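PDB 6CI7: YcaO from Methanopyrus kandleri, which binds magnesium ions and an adenine nucleotide and, as in other YcaO proteins, probably uses ATP to activate backbone amides of peptide substrates. Local coordinates for residues K64-I69 with A248-A253; G10-L15 with R154-I159; V47-R52 with L256-R261; N146-G151 with V344-V349. All coordinates share one frame; numbering follows the deposited sequence.

Contact 1 of 4, residues K64-I69 with A248-A253. With ACP (phosphomethylphosphonic acid adenylate ester), chain G.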
# COMPACT_ATOMS: atom_id res chain seq x y z
N LYS A 64 -7.41 3.92 -9.11
CA LYS A 64 -8.29 5.00 -8.72
C LYS A 64 -7.47 6.28 -8.63
O LYS A 64 -6.24 6.23 -8.71
CB LYS A 64 -9.03 4.68 -7.39
CG LYS A 64 -8.23 4.87 -6.11
CD LYS A 64 -7.22 3.76 -5.88
CE LYS A 64 -6.61 3.85 -4.48
NZ LYS A 64 -5.77 2.66 -4.18
N GLY A 65 -8.17 7.41 -8.48
CA GLY A 65 -7.57 8.74 -8.39
C GLY A 65 -8.64 9.81 -8.26
O GLY A 65 -9.83 9.52 -8.34
N THR A 66 -8.23 11.06 -8.06
CA THR A 66 -9.17 12.19 -8.06
C THR A 66 -9.61 12.54 -9.48
O THR A 66 -10.68 13.14 -9.67
CB THR A 66 -8.58 13.44 -7.40
OG1 THR A 66 -7.35 13.78 -8.05
CG2 THR A 66 -8.34 13.19 -5.92
N THR A 67 -8.78 12.18 -10.47
CA THR A 67 -9.10 12.40 -11.88
C THR A 67 -9.09 11.08 -12.65
O THR A 67 -8.46 10.09 -12.20
CB THR A 67 -8.08 13.32 -12.56
OG1 THR A 67 -6.82 12.66 -12.61
CG2 THR A 67 -7.95 14.66 -11.84
N ARG A 68 -9.76 11.07 -13.80
CA ARG A 68 -9.80 9.91 -14.68
C ARG A 68 -8.41 9.50 -15.19
O ARG A 68 -8.11 8.29 -15.27
CB ARG A 68 -10.73 10.17 -15.87
CG ARG A 68 -11.11 8.92 -16.65
CD ARG A 68 -12.47 8.45 -16.18
NE ARG A 68 -12.39 7.18 -15.51
CZ ARG A 68 -13.32 6.67 -14.70
NH1 ARG A 68 -14.42 7.35 -14.40
NH2 ARG A 68 -13.10 5.48 -14.15
N ILE A 69 -7.58 10.49 -15.52
CA ILE A 69 -6.19 10.24 -15.95
C ILE A 69 -5.44 9.48 -14.85
O ILE A 69 -4.94 8.39 -15.10
CB ILE A 69 -5.44 11.53 -16.37
CG1 ILE A 69 -6.03 12.09 -17.67
CG2 ILE A 69 -3.95 11.24 -16.54
CD1 ILE A 69 -5.51 13.45 -18.10
N ALA A 248 -6.99 7.06 1.85
CA ALA A 248 -7.98 6.27 2.58
C ALA A 248 -9.37 6.33 1.92
O ALA A 248 -10.00 5.28 1.70
CB ALA A 248 -8.05 6.70 4.04
N LEU A 249 -9.82 7.54 1.59
CA LEU A 249 -11.10 7.78 0.90
C LEU A 249 -11.14 7.16 -0.49
O LEU A 249 -12.15 6.52 -0.86
CB LEU A 249 -11.42 9.28 0.84
CG LEU A 249 -11.69 9.95 2.19
CD1 LEU A 249 -11.79 11.46 2.03
CD2 LEU A 249 -12.94 9.39 2.85
N LEU A 250 -10.05 7.32 -1.24
CA LEU A 250 -9.89 6.70 -2.56
C LEU A 250 -9.94 5.17 -2.50
O LEU A 250 -10.51 4.52 -3.39
CB LEU A 250 -8.60 7.18 -3.25
CG LEU A 250 -8.45 8.65 -3.70
CD1 LEU A 250 -7.13 8.85 -4.40
CD2 LEU A 250 -9.55 9.15 -4.61
N GLU A 251 -9.37 4.60 -1.45
CA GLU A 251 -9.36 3.15 -1.28
C GLU A 251 -10.74 2.57 -0.93
O GLU A 251 -11.06 1.45 -1.32
CB GLU A 251 -8.31 2.73 -0.26
CG GLU A 251 -7.87 1.30 -0.43
CD GLU A 251 -6.41 1.13 -0.12
OE1 GLU A 251 -6.10 0.82 1.07
OE2 GLU A 251 -5.60 1.33 -1.06
N VAL A 252 -11.56 3.36 -0.22
CA VAL A 252 -12.96 3.02 0.02
C VAL A 252 -13.72 2.96 -1.30
O VAL A 252 -14.41 1.96 -1.59
CB VAL A 252 -13.62 4.04 0.98
CG1 VAL A 252 -15.15 3.96 0.91
CG2 VAL A 252 -13.13 3.84 2.40
N ALA A 253 -13.58 4.01 -2.11
CA ALA A 253 -14.20 4.05 -3.44
C ALA A 253 -13.83 2.81 -4.26
O ALA A 253 -14.70 2.15 -4.85
CB ALA A 253 -13.82 5.33 -4.17
PG ACP G . -2.69 -1.26 -2.75
O1G ACP G . -1.13 -1.69 -2.68
O2G ACP G . -3.33 -1.85 -4.10
O3G ACP G . -3.37 -1.84 -1.58
PB ACP G . -1.93 1.29 -4.01
O1B ACP G . -0.40 0.98 -3.59
O2B ACP G . -2.35 0.47 -5.17
C3B ACP G . -2.91 0.57 -2.68
PA ACP G . -2.17 3.44 -5.97
O1A ACP G . -1.85 4.91 -5.94
O2A ACP G . -3.50 3.09 -6.58
O3A ACP G . -2.11 2.86 -4.43
O5' ACP G . -0.98 2.78 -6.81
C5' ACP G . -1.06 1.74 -7.80
C4' ACP G . 0.34 1.49 -8.39
O4' ACP G . 0.58 2.46 -9.43
C3' ACP G . 1.49 1.71 -7.40
O3' ACP G . 2.61 0.88 -7.75
C2' ACP G . 1.81 3.17 -7.59
O2' ACP G . 3.10 3.53 -7.17
C1' ACP G . 1.66 3.33 -9.08
N9 ACP G . 1.33 4.72 -9.44
C8 ACP G . 0.26 5.40 -9.00
N7 ACP G . 0.25 6.66 -9.48
C5 ACP G . 1.35 6.80 -10.25
C6 ACP G . 1.94 7.89 -11.07
N6 ACP G . 1.31 9.09 -11.15
N1 ACP G . 3.09 7.64 -11.73
C2 ACP G . 3.70 6.43 -11.65
N3 ACP G . 3.23 5.39 -10.92
C4 ACP G . 2.07 5.51 -10.22
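Lys64, at the end of strand 57-64, runs obliquely across Leu250 of helix 241-260, and their aliphatic parts make the tight half of this contact. Lys64 CG lies 3.7 Å from Leu250 CB and slightly nearer still to Leu250 O. The chain kinks at CG (chi2 -76°) and then runs straight, carrying the ammonium past the leucine to the nucleotide. There NZ makes a salt bridge with Glu251 OE2, a weak bond of 3.4 Å, and a second weak bond to O2A on the alpha-phosphate of ACP at 3.3 Å. Gln254, one helical turn beyond Leu250, is a further partner of NZ. Toward Thr66 the fit is looser: Leu250 CD2 rests 3.8 Å from Gly65 O but stands 4.4 Å from Thr66 CG2, where the loop becomes partly exposed. With an alanine at Lys64, Glu251 and the alpha-phosphate would probably be left without their shared positive mate, and Leu250 would lose the methylenes lying over it. One buried ammonium placed between a carboxylate and a phosphate is consistent with electrostatic balancing of the polyphosphate, in keeping with the role of Lys64 as a nucleotide ligand.

Contact 2 of 4, residues G10-L15 with R154-I159. With ACP (phosphomethylphosphonic acid adenylate ester), chain G.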
# COMPACT_ATOMS: atom_id res chain seq x y z
N GLY A 10 0.11 10.93 -4.42
CA GLY A 10 1.45 10.40 -4.24
C GLY A 10 2.47 11.41 -4.75
O GLY A 10 2.12 12.36 -5.45
N PHE A 11 3.74 11.19 -4.42
CA PHE A 11 4.82 12.12 -4.77
C PHE A 11 5.49 11.72 -6.08
O PHE A 11 6.19 10.70 -6.14
CB PHE A 11 5.86 12.18 -3.66
CG PHE A 11 5.30 12.55 -2.33
CD1 PHE A 11 5.05 13.89 -2.00
CD2 PHE A 11 5.03 11.56 -1.38
CE1 PHE A 11 4.53 14.23 -0.76
CE2 PHE A 11 4.50 11.89 -0.13
CZ PHE A 11 4.26 13.23 0.18
N ARG A 12 5.27 12.55 -7.11
CA ARG A 12 5.64 12.20 -8.49
C ARG A 12 6.50 13.26 -9.18
O ARG A 12 6.31 14.47 -8.98
CB ARG A 12 4.39 11.87 -9.35
CG ARG A 12 3.49 10.76 -8.78
CD ARG A 12 4.18 9.39 -8.73
NE ARG A 12 3.44 8.43 -7.91
CZ ARG A 12 3.72 7.13 -7.80
NH1 ARG A 12 4.74 6.58 -8.45
NH2 ARG A 12 2.97 6.37 -7.02
N ALA A 13 7.44 12.79 -10.00
CA ALA A 13 8.35 13.62 -10.77
C ALA A 13 7.75 14.04 -12.11
O ALA A 13 8.36 14.81 -12.87
CB ALA A 13 9.66 12.87 -11.00
N PHE A 14 6.55 13.53 -12.40
CA PHE A 14 5.82 13.79 -13.64
C PHE A 14 4.34 14.02 -13.35
O PHE A 14 3.79 13.48 -12.39
CB PHE A 14 6.01 12.62 -14.62
CG PHE A 14 7.44 12.42 -15.05
CD1 PHE A 14 7.98 13.17 -16.11
CD2 PHE A 14 8.26 11.49 -14.40
CE1 PHE A 14 9.31 12.99 -16.50
CE2 PHE A 14 9.59 11.30 -14.79
CZ PHE A 14 10.11 12.06 -15.84
N LEU A 15 3.69 14.84 -14.18
CA LEU A 15 2.24 15.00 -14.12
C LEU A 15 1.58 13.73 -14.65
O LEU A 15 2.13 13.09 -15.56
CB LEU A 15 1.78 16.24 -14.91
CG LEU A 15 2.32 17.60 -14.44
CD1 LEU A 15 2.06 18.71 -15.46
CD2 LEU A 15 1.77 18.01 -13.07
N ARG A 154 12.98 5.18 -9.59
CA ARG A 154 13.03 4.22 -8.48
C ARG A 154 12.64 4.85 -7.15
O ARG A 154 11.96 4.20 -6.33
CB ARG A 154 14.33 3.37 -8.46
CG ARG A 154 15.62 4.03 -7.98
CD ARG A 154 16.12 3.42 -6.67
NE ARG A 154 16.92 4.41 -5.95
CZ ARG A 154 17.14 4.44 -4.63
NH1 ARG A 154 16.66 3.52 -3.81
NH2 ARG A 154 17.87 5.41 -4.12
N GLU A 155 12.97 6.14 -6.98
CA GLU A 155 12.60 6.93 -5.80
C GLU A 155 11.09 7.02 -5.57
O GLU A 155 10.65 6.92 -4.43
CB GLU A 155 13.19 8.35 -5.83
CG GLU A 155 14.69 8.41 -5.60
CD GLU A 155 15.50 8.32 -6.89
OE1 GLU A 155 14.93 8.05 -7.97
OE2 GLU A 155 16.73 8.52 -6.81
N GLU A 156 10.32 7.21 -6.63
CA GLU A 156 8.86 7.20 -6.52
C GLU A 156 8.38 5.91 -5.88
O GLU A 156 7.57 5.93 -4.95
CB GLU A 156 8.19 7.36 -7.87
CG GLU A 156 8.13 8.78 -8.38
CD GLU A 156 7.50 8.86 -9.75
OE1 GLU A 156 7.36 9.97 -10.28
OE2 GLU A 156 7.12 7.79 -10.29
N ALA A 157 8.94 4.79 -6.36
CA ALA A 157 8.54 3.46 -5.95
C ALA A 157 8.95 3.17 -4.50
O ALA A 157 8.14 2.65 -3.72
CB ALA A 157 9.11 2.42 -6.91
N VAL A 158 10.18 3.52 -4.14
CA VAL A 158 10.68 3.36 -2.76
C VAL A 158 9.80 4.16 -1.80
O VAL A 158 9.36 3.63 -0.78
CB VAL A 158 12.18 3.73 -2.61
CG1 VAL A 158 12.61 3.68 -1.14
CG2 VAL A 158 13.04 2.79 -3.44
N ILE A 159 9.52 5.42 -2.14
CA ILE A 159 8.64 6.25 -1.30
C ILE A 159 7.28 5.56 -1.11
O ILE A 159 6.87 5.33 0.03
CB ILE A 159 8.48 7.69 -1.85
CG1 ILE A 159 9.79 8.48 -1.66
CG2 ILE A 159 7.33 8.42 -1.17
CD1 ILE A 159 9.94 9.67 -2.58
PG ACP G . -2.69 -1.26 -2.75
O1G ACP G . -1.13 -1.69 -2.68
O2G ACP G . -3.33 -1.85 -4.10
O3G ACP G . -3.37 -1.84 -1.58
PB ACP G . -1.93 1.29 -4.01
O1B ACP G . -0.40 0.98 -3.59
O2B ACP G . -2.35 0.47 -5.17
C3B ACP G . -2.91 0.57 -2.68
PA ACP G . -2.17 3.44 -5.97
O1A ACP G . -1.85 4.91 -5.94
O2A ACP G . -3.50 3.09 -6.58
O3A ACP G . -2.11 2.86 -4.43
O5' ACP G . -0.98 2.78 -6.81
C5' ACP G . -1.06 1.74 -7.80
C4' ACP G . 0.34 1.49 -8.39
O4' ACP G . 0.58 2.46 -9.43
C3' ACP G . 1.49 1.71 -7.40
O3' ACP G . 2.61 0.88 -7.75
C2' ACP G . 1.81 3.17 -7.59
O2' ACP G . 3.10 3.53 -7.17
C1' ACP G . 1.66 3.33 -9.08
N9 ACP G . 1.33 4.72 -9.44
C8 ACP G . 0.26 5.40 -9.00
N7 ACP G . 0.25 6.66 -9.48
C5 ACP G . 1.35 6.80 -10.25
C6 ACP G . 1.94 7.89 -11.07
N6 ACP G . 1.31 9.09 -11.15
N1 ACP G . 3.09 7.64 -11.73
C2 ACP G . 3.70 6.43 -11.65
N3 ACP G . 3.23 5.39 -10.92
C4 ACP G . 2.07 5.51 -10.22
O HOH W 1 5.83 8.03 -4.83
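The adenosine end of the nucleotide site is built where the loop before helix 16-25 meets the start of helix 154-176; Arg12 and Glu156, which meet here, are both nucleotide ligands. Glu156 reaches out straight beyond CG and offers its two oxygens to different donors. OE1 uses its anti lone pair to take Ala13 N at 2.8 Å, nearly straight at 170°. OE2 forms a salt bridge of 3.2 Å with Arg12 NH1; the arginine nitrogen stands well above the carboxylate plane, while OE2 lies in the guanidinium plane, the two planes being 79° apart. Arg152 N is a second donor to OE2. Held at its edge in this way, the guanidinium lays one face over the adenine, with ACP C4 3.2 Å above its plane, and NH2 donates to the ribose O2' at 2.8 Å. Over the opposite face sits a water that bridges Phe11 O and Glu156 O. A leucine in place of Arg12 would probably leave the ribose O2' without this donor and Glu156 OE2 without its cationic partner. Farther along the helix the contact turns apolar, Phe11 CD2 meeting Ile159 CG2 at 3.9 Å with the side chains crossing at about a right angle. Helix 313-325 lies against both Phe11 and Ile159, and strand 346-351 packs on Ala157 and Val158, so helix 154-176 is wedged between the nucleotide loop, a second helix and the sheet.

Contact 3 of 4, residues V47-R52 with L256-R261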
# COMPACT_ATOMS: atom_id res chain seq x y z
N VAL A 47 -12.85 5.03 -10.73
CA VAL A 47 -12.18 3.78 -10.42
C VAL A 47 -11.99 3.06 -11.76
O VAL A 47 -12.87 3.10 -12.62
CB VAL A 47 -12.97 2.91 -9.40
CG1 VAL A 47 -12.29 1.56 -9.15
CG2 VAL A 47 -13.13 3.65 -8.07
N GLU A 48 -10.83 2.43 -11.92
CA GLU A 48 -10.48 1.69 -13.12
C GLU A 48 -10.19 0.24 -12.76
O GLU A 48 -9.50 -0.03 -11.79
CB GLU A 48 -9.27 2.34 -13.80
CG GLU A 48 -9.60 3.69 -14.44
CD GLU A 48 -10.41 3.56 -15.73
OE1 GLU A 48 -10.11 2.68 -16.55
OE2 GLU A 48 -11.36 4.35 -15.92
N ILE A 49 -10.74 -0.69 -13.54
CA ILE A 49 -10.56 -2.12 -13.27
C ILE A 49 -9.92 -2.77 -14.49
O ILE A 49 -10.28 -2.48 -15.63
CB ILE A 49 -11.89 -2.84 -12.88
CG1 ILE A 49 -12.44 -2.31 -11.55
CG2 ILE A 49 -11.72 -4.35 -12.75
CD1 ILE A 49 -13.61 -1.38 -11.73
N ARG A 50 -8.94 -3.63 -14.21
CA ARG A 50 -8.19 -4.36 -15.23
C ARG A 50 -8.28 -5.86 -15.00
O ARG A 50 -8.16 -6.34 -13.87
CB ARG A 50 -6.72 -3.92 -15.27
CG ARG A 50 -6.49 -2.43 -15.53
CD ARG A 50 -6.85 -2.02 -16.96
NE ARG A 50 -6.76 -0.57 -17.17
CZ ARG A 50 -7.74 0.31 -16.93
NH1 ARG A 50 -8.91 -0.11 -16.43
NH2 ARG A 50 -7.54 1.61 -17.15
N ARG A 51 -8.51 -6.59 -16.09
CA ARG A 51 -8.40 -8.04 -16.12
C ARG A 51 -7.09 -8.39 -16.81
O ARG A 51 -6.84 -7.97 -17.94
CB ARG A 51 -9.61 -8.67 -16.82
CG ARG A 51 -9.58 -10.20 -16.86
CD ARG A 51 -10.95 -10.81 -17.13
NE ARG A 51 -11.47 -10.53 -18.48
CZ ARG A 51 -11.16 -11.21 -19.58
NH1 ARG A 51 -10.32 -12.25 -19.54
NH2 ARG A 51 -11.69 -10.86 -20.74
N ARG A 52 -6.25 -9.15 -16.12
CA ARG A 52 -4.89 -9.44 -16.55
C ARG A 52 -4.60 -10.95 -16.63
O ARG A 52 -4.89 -11.69 -15.68
CB ARG A 52 -3.92 -8.77 -15.57
CG ARG A 52 -2.49 -8.67 -16.05
CD ARG A 52 -1.56 -8.25 -14.93
NE ARG A 52 -0.31 -8.99 -15.03
CZ ARG A 52 0.13 -9.86 -14.13
NH1 ARG A 52 -0.55 -10.09 -13.01
NH2 ARG A 52 1.27 -10.50 -14.35
N LEU A 256 -15.64 -0.23 -2.74
CA LEU A 256 -17.05 -0.21 -3.16
C LEU A 256 -17.26 -0.62 -4.62
O LEU A 256 -18.24 -1.30 -4.93
CB LEU A 256 -17.69 1.15 -2.89
CG LEU A 256 -17.84 1.53 -1.42
CD1 LEU A 256 -18.41 2.92 -1.31
CD2 LEU A 256 -18.70 0.52 -0.67
N SER A 257 -16.33 -0.23 -5.49
CA SER A 257 -16.39 -0.60 -6.90
C SER A 257 -16.21 -2.12 -7.06
O SER A 257 -16.91 -2.75 -7.87
CB SER A 257 -15.35 0.18 -7.71
OG SER A 257 -15.17 -0.39 -8.99
N MSE A 258 -15.29 -2.69 -6.28
CA MSE A 258 -15.01 -4.13 -6.33
C MSE A 258 -16.14 -4.97 -5.81
O MSE A 258 -16.48 -5.99 -6.40
CB MSE A 258 -13.76 -4.49 -5.54
CG MSE A 258 -12.63 -3.53 -5.83
SE MSE A 258 -11.24 -4.51 -6.80
CE MSE A 258 -12.05 -4.28 -8.56
N ALA A 259 -16.74 -4.53 -4.69
CA ALA A 259 -17.88 -5.22 -4.08
C ALA A 259 -19.09 -5.24 -5.01
O ALA A 259 -19.79 -6.24 -5.09
CB ALA A 259 -18.23 -4.57 -2.74
N ARG A 260 -19.33 -4.13 -5.72
CA ARG A 260 -20.47 -4.01 -6.63
C ARG A 260 -20.33 -4.88 -7.89
O ARG A 260 -21.33 -5.22 -8.52
CB ARG A 260 -20.72 -2.55 -7.00
CG ARG A 260 -21.40 -1.77 -5.89
CD ARG A 260 -21.23 -0.26 -6.01
NE ARG A 260 -21.73 0.38 -4.80
CZ ARG A 260 -21.95 1.69 -4.62
NH1 ARG A 260 -21.70 2.57 -5.59
NH2 ARG A 260 -22.43 2.12 -3.45
N ARG A 261 -19.10 -5.24 -8.25
CA ARG A 261 -18.83 -6.16 -9.34
C ARG A 261 -18.62 -7.57 -8.80
O ARG A 261 -18.30 -8.50 -9.55
CB ARG A 261 -17.61 -5.71 -10.16
CG ARG A 261 -17.85 -4.46 -10.97
CD ARG A 261 -16.55 -3.92 -11.57
NE ARG A 261 -16.85 -2.82 -12.50
CZ ARG A 261 -17.34 -2.97 -13.74
NH1 ARG A 261 -17.58 -4.17 -14.26
NH2 ARG A 261 -17.59 -1.90 -14.47
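Ile49 of strand 45-54 projects toward Ser257, Met258 and Arg261 in a helix-on-sheet packing: the last turns of helix 241-260 lie on one face of a three-stranded antiparallel sheet, and helix 68-84 packs against the other. The strand and helix segments approach to 9.7 Å between axes and cross at -51°. From CB, which points at the helix, the isoleucine sends CG1 anti to its carbonyl carbon (chi1 -65°), bringing that methylene 3.6 Å from the CE methyl of Met258, modelled as selenomethionine. The two side chains slide past each other in opposite directions. The next torsion lies away from a staggered value (chi2 105°) and turns CD1 into a small polar corner, 3.3 Å from Ser257 OG and 3.6 Å from Arg261 NE. Asp40 of the adjacent strand 34-42 holds both residues, Ser257 OG by a hydrogen bond and Arg261 NH2 by a salt bridge, so the methyl packs beside polar groups that already have a partner. Two residues back along the strand, Val47 CG1 rests 3.5 Å from Ser257 OG. On the opposite face of the strand, Arg50 sends NH1 and NH2 to the single oxygen Glu48 OE1, and its NH1 also donates to Ile49 O at 2.9 Å, approaching from above the carbonyl plane.

Contact 4 of 4, residues N146-G151 with V344-V349; sequences NGLSAG and VPVVRV. With ACP (phosphomethylphosphonic acid adenylate ester), chain G.
Four backbone hydrogen bonds tie residues 147-151 to 345-349. Ser149 and Val347 exchange a pair, N to O both ways at 2.9 Å; Val349 N donates to Gly147 O, and Gly151 N to Pro345 O. Between these rungs the CA-H groups of Leu148, Ala150 and Val346 point at carbonyls across the gap, among them Val346 CA to Ser149 O at 3.3 Å. A side-on guanidinium grip extends the ladder at one end: Arg348 NE and NH2 both donate to Asn146 O, each at 3.0 Å and from the same side of the carbonyl plane. The arginine reaches it by bending at CG (chi2 91°), which draws CD across Leu148 CD1 at 3.8 Å; NH1 is taken by Val132 O. The pairing places strand 148-150 at the edge of the five-stranded antiparallel sheet of the YcaO domain, beside strand 346-351. Leu148 belongs to one of the magnesium sites. Apolar contacts lie on the face carrying Leu148, Ala150 and Val346, where Ala150 CB meets Val346 CG2 at 3.8 Å. Ser149 and Val347 look to the other face, toward helix 154-176, and Ser149 OG is bonded to Gln160. Polar contacts to ACP use the main chain of the edge strand: Ala150 N donates to the ribose O3' at 3.1 Å, straight to within a few degrees, and Ala150 O accepts from the ribose O2' at 2.8 Å.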
# COMPACT_ATOMS: atom_id res chain seq x y z
N ASN A 146 2.66 -6.65 -0.20
CA ASN A 146 2.99 -5.51 0.66
C ASN A 146 4.44 -5.05 0.47
O ASN A 146 5.38 -5.85 0.57
CB ASN A 146 2.71 -5.87 2.12
CG ASN A 146 2.88 -4.69 3.05
OD1 ASN A 146 2.31 -3.62 2.83
ND2 ASN A 146 3.69 -4.87 4.10
N GLY A 147 4.62 -3.76 0.19
CA GLY A 147 5.94 -3.17 -0.07
C GLY A 147 6.30 -3.03 -1.53
O GLY A 147 7.30 -2.41 -1.89
N LEU A 148 5.46 -3.62 -2.38
CA LEU A 148 5.68 -3.67 -3.80
C LEU A 148 5.19 -2.38 -4.46
O LEU A 148 4.10 -1.91 -4.17
CB LEU A 148 4.90 -4.85 -4.32
CG LEU A 148 5.03 -5.40 -5.72
CD1 LEU A 148 6.44 -5.92 -5.92
CD2 LEU A 148 4.01 -6.51 -5.83
N SER A 149 6.00 -1.81 -5.35
CA SER A 149 5.63 -0.54 -5.96
C SER A 149 6.34 -0.26 -7.26
O SER A 149 7.53 -0.52 -7.40
CB SER A 149 5.87 0.61 -4.97
OG SER A 149 5.52 1.85 -5.56
N ALA A 150 5.60 0.32 -8.20
CA ALA A 150 6.14 0.79 -9.48
C ALA A 150 6.14 2.31 -9.49
O ALA A 150 5.34 2.93 -8.79
CB ALA A 150 5.29 0.25 -10.64
N GLY A 151 7.04 2.91 -10.27
CA GLY A 151 7.03 4.36 -10.51
C GLY A 151 7.78 4.74 -11.78
O GLY A 151 8.34 3.87 -12.47
N VAL A 344 10.61 0.09 -16.61
CA VAL A 344 9.74 0.65 -15.57
C VAL A 344 10.33 0.28 -14.22
O VAL A 344 10.41 -0.91 -13.90
CB VAL A 344 8.27 0.15 -15.66
CG1 VAL A 344 7.43 0.77 -14.55
CG2 VAL A 344 7.67 0.47 -17.02
N PRO A 345 10.77 1.30 -13.44
CA PRO A 345 11.27 1.03 -12.08
C PRO A 345 10.19 0.37 -11.19
O PRO A 345 9.09 0.91 -11.05
CB PRO A 345 11.64 2.42 -11.56
CG PRO A 345 12.01 3.18 -12.79
CD PRO A 345 11.07 2.69 -13.85
N VAL A 346 10.50 -0.81 -10.67
CA VAL A 346 9.65 -1.50 -9.71
C VAL A 346 10.57 -1.95 -8.59
O VAL A 346 11.69 -2.43 -8.86
CB VAL A 346 8.89 -2.74 -10.32
CG1 VAL A 346 8.05 -3.47 -9.26
CG2 VAL A 346 8.00 -2.32 -11.48
N VAL A 347 10.11 -1.78 -7.35
CA VAL A 347 10.84 -2.27 -6.18
C VAL A 347 9.93 -3.10 -5.27
O VAL A 347 8.69 -3.02 -5.37
CB VAL A 347 11.54 -1.14 -5.36
CG1 VAL A 347 12.35 -0.20 -6.27
CG2 VAL A 347 10.55 -0.35 -4.52
N ARG A 348 10.57 -3.91 -4.42
CA ARG A 348 9.94 -4.46 -3.23
C ARG A 348 10.66 -3.88 -2.02
O ARG A 348 11.88 -4.03 -1.89
CB ARG A 348 10.09 -5.96 -3.17
CG ARG A 348 9.32 -6.60 -2.04
CD ARG A 348 7.96 -6.94 -2.60
NE ARG A 348 6.98 -7.26 -1.59
CZ ARG A 348 6.41 -8.44 -1.46
NH1 ARG A 348 6.74 -9.44 -2.27
NH2 ARG A 348 5.51 -8.62 -0.51
N VAL A 349 9.90 -3.24 -1.13
CA VAL A 349 10.47 -2.69 0.09
C VAL A 349 10.12 -3.61 1.25
O VAL A 349 8.95 -3.97 1.44
CB VAL A 349 10.02 -1.23 0.35
CG1 VAL A 349 10.47 -0.74 1.72
CG2 VAL A 349 10.55 -0.30 -0.74
PG ACP G . -2.69 -1.26 -2.75
O1G ACP G . -1.13 -1.69 -2.68
O2G ACP G . -3.33 -1.85 -4.10
O3G ACP G . -3.37 -1.84 -1.58
PB ACP G . -1.93 1.29 -4.01
O1B ACP G . -0.40 0.98 -3.59
O2B ACP G . -2.35 0.47 -5.17
C3B ACP G . -2.91 0.57 -2.68
PA ACP G . -2.17 3.44 -5.97
O1A ACP G . -1.85 4.91 -5.94
O2A ACP G . -3.50 3.09 -6.58
O3A ACP G . -2.11 2.86 -4.43
O5' ACP G . -0.98 2.78 -6.81
C5' ACP G . -1.06 1.74 -7.80
C4' ACP G . 0.34 1.49 -8.39
O4' ACP G . 0.58 2.46 -9.43
C3' ACP G . 1.49 1.71 -7.40
O3' ACP G . 2.61 0.88 -7.75
C2' ACP G . 1.81 3.17 -7.59
O2' ACP G . 3.10 3.53 -7.17
C1' ACP G . 1.66 3.33 -9.08
N9 ACP G . 1.33 4.72 -9.44
C8 ACP G . 0.26 5.40 -9.00
N7 ACP G . 0.25 6.66 -9.48
C5 ACP G . 1.35 6.80 -10.25
C6 ACP G . 1.94 7.89 -11.07
N6 ACP G . 1.31 9.09 -11.15
N1 ACP G . 3.09 7.64 -11.73
C2 ACP G . 3.70 6.43 -11.65
N3 ACP G . 3.23 5.39 -10.92
C4 ACP G . 2.07 5.51 -10.22

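Overall arrangement
Contacts 1, 2 and 4 all touch the same bound nucleotide, while contact 3 does not touch it but adjoins contact 1. Contacts 1 and 3 share helix 241-260, with centres 12 Å apart, and are joined by a salt bridge between Arg68 and Glu48; along the chain contact 1 is nested within the loop that contact 3 closes. Contacts 2 and 4, with centres 11 Å apart, are linked through strand 148-150 and helix 154-176, which follow one another in the chain. The two groups lie farther apart, contacts 2 and 3 being 24 Å between centres. Along the chain, contacts 2 and 4 cross each other and both of the others, so the nucleotide site is assembled from sequence-distant segments brought together by folding.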